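Homoprotocatechuate 2,3-dioxygenase (Brevibacterium fuscum, PDB 4Z6M) catalyses the extradiol ring cleavage of homoprotocatechuate by dioxygen, using an iron(II) ion held by a facial triad of two histidines and one carboxylate. Local coordinates at the interface of chains A and B. Coordinates in Å, arbitrary orientation; residue numbers count along the deposited sequence, not the author numbering. Chains: chain A/B, Homoprotocatechuate 2,3-dioxygenase.

The interface of chains A and B. Residues chain A 274, 276-278; chain B 16-17, 59, 80.
A:Asp277 and B:Arg17 meet because their first torsions point both side chains into the subunit boundary: CG of A:Asp277 lies opposite its own carbonyl carbon (chi1 -74°), while B:Arg17 starts from between its backbone N and carbonyl carbon (chi1 56°) and then runs extended to NE. The guanidinium grips the carboxylate side-on, one nitrogen to each oxygen. NE of B:Arg17 donates to the syn side of OD1 of A:Asp277 at 3.0 Å, tilted out of the carboxylate plane in a rather bent bond, whereas its NH2 comes to OD2 of A:Asp277 from above that plane at 2.8 Å, along a straighter path. The two planes are turned 49° apart, so the pairing is twisted rather than coplanar. From the opposite face of the carboxylate, NH1 of B:Arg80 adds a second salt bridge to OD2 of A:Asp277 at 2.9 Å, with OD2 lying in the guanidinium plane. On the anti side of OD1, tilted toward the same face as B:Arg17 NE, the phenol OH of A:Tyr274 donates at 2.6 Å to A:Asp277 OD1. Each carboxylate oxygen thus accepts at least two bonds, which should fix its rotation, and the two arginines would be expected to favour its ionised form. CE2 of the A:Tyr274 ring sits over one guanidinium face of B:Arg17, offset toward its rim with the planes well tilted, 3.6 Å from B:Arg17 NE. Water 1 links the same phenol OH to the backbone O of B:Leu16. Apolar contacts flank the charges: the methyl CD1 of B:Leu16 packs against CD of the A:Pro278 ring at 3.6 Å, and the B:Phe59 ring turns its edge to CB of A:Asp277, with CZ 3.8 Å away. Repeated by two-fold symmetry, this loop-to-strand salt-bridge cluster joins two subunits of the deposited tetramer and probably stabilises that assembly.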
loop_
_atom_site.group_PDB
_atom_site.type_symbol
_atom_site.label_atom_id
_atom_site.label_comp_id
_atom_site.label_asym_id
_atom_site.label_seq_id
_atom_site.Cartn_x
_atom_site.Cartn_y
_atom_site.Cartn_z
ATOM N N TYR A 274 13.070 -2.691 15.238
ATOM C CA TYR A 274 13.620 -1.963 16.383
ATOM C C TYR A 274 14.726 -2.734 17.070
ATOM O O TYR A 274 14.564 -3.912 17.446
ATOM C CB TYR A 274 12.486 -1.648 17.382
ATOM C CG TYR A 274 12.984 -1.181 18.762
ATOM C CD1 TYR A 274 13.367 0.133 18.994
ATOM C CD2 TYR A 274 13.065 -2.068 19.820
ATOM C CE1 TYR A 274 13.818 0.539 20.240
ATOM C CE2 TYR A 274 13.493 -1.665 21.074
ATOM C CZ TYR A 274 13.886 -0.356 21.276
ATOM O OH TYR A 274 14.365 0.054 22.498
ATOM N N GLY A 276 16.759 -1.026 19.638
ATOM C CA GLY A 276 17.239 -0.125 20.690
ATOM C C GLY A 276 17.448 -0.727 22.048
ATOM O O GLY A 276 18.074 -0.093 22.882
ATOM N N ASP A 277 16.945 -1.932 22.319
ATOM C CA ASP A 277 17.239 -2.553 23.606
ATOM C C ASP A 277 18.669 -3.117 23.597
ATOM O O ASP A 277 19.135 -3.633 22.581
ATOM C CB ASP A 277 16.254 -3.669 23.920
ATOM C CG ASP A 277 14.855 -3.178 24.328
ATOM O OD1 ASP A 277 14.528 -1.977 24.188
ATOM O OD2 ASP A 277 14.076 -4.039 24.801
ATOM N N PRO A 278 19.352 -3.057 24.744
ATOM C CA PRO A 278 20.791 -3.381 24.720
ATOM C C PRO A 278 21.105 -4.872 24.509
ATOM O O PRO A 278 22.218 -5.222 24.104
ATOM C CB PRO A 278 21.270 -2.899 26.088
ATOM C CG PRO A 278 20.052 -2.981 26.938
ATOM C CD PRO A 278 18.940 -2.498 26.036
ATOM N N LEU B 16 14.412 2.976 28.383
ATOM C CA LEU B 16 14.535 2.654 26.957
ATOM C C LEU B 16 13.294 3.010 26.149
ATOM O O LEU B 16 13.387 3.613 25.077
ATOM C CB LEU B 16 14.786 1.169 26.801
ATOM C CG LEU B 16 16.087 0.611 27.395
ATOM C CD1 LEU B 16 16.032 -0.908 27.395
ATOM C CD2 LEU B 16 17.314 1.152 26.664
ATOM N N ARG B 17 12.142 2.584 26.656
ATOM C CA ARG B 17 10.900 2.596 25.861
ATOM C C ARG B 17 9.743 2.124 26.723
ATOM O O ARG B 17 9.954 1.444 27.724
ATOM C CB ARG B 17 10.983 1.655 24.658
ATOM C CG ARG B 17 11.321 0.211 24.981
ATOM C CD ARG B 17 11.108 -0.694 23.782
ATOM N NE ARG B 17 11.543 -2.081 24.018
ATOM C CZ ARG B 17 10.889 -3.162 23.593
ATOM N NH1 ARG B 17 9.697 -3.076 23.017
ATOM N NH2 ARG B 17 11.432 -4.349 23.789
ATOM N N PHE B 59 10.621 -9.257 20.891
ATOM C CA PHE B 59 11.390 -10.371 21.447
ATOM C C PHE B 59 11.306 -10.488 22.948
ATOM O O PHE B 59 11.660 -11.550 23.489
ATOM C CB PHE B 59 12.871 -10.305 21.041
ATOM C CG PHE B 59 13.631 -9.186 21.716
ATOM C CD1 PHE B 59 13.628 -7.898 21.218
ATOM C CD2 PHE B 59 14.330 -9.439 22.887
ATOM C CE1 PHE B 59 14.284 -6.896 21.906
ATOM C CE2 PHE B 59 15.007 -8.438 23.555
ATOM C CZ PHE B 59 14.974 -7.163 23.063
ATOM N N ARG B 80 10.717 -0.449 30.020
ATOM C CA ARG B 80 11.977 -1.165 30.186
ATOM C C ARG B 80 13.101 -0.158 30.383
ATOM O O ARG B 80 13.151 0.869 29.705
ATOM C CB ARG B 80 12.265 -2.072 29.000
ATOM C CG ARG B 80 13.307 -3.132 29.326
ATOM C CD ARG B 80 13.509 -4.142 28.229
ATOM N NE ARG B 80 14.358 -5.213 28.721
ATOM C CZ ARG B 80 15.184 -5.956 27.998
ATOM N NH1 ARG B 80 15.262 -5.828 26.691
ATOM N NH2 ARG B 80 15.928 -6.862 28.602
HETATM O O HOH W 1 15.296 2.662 23.029
#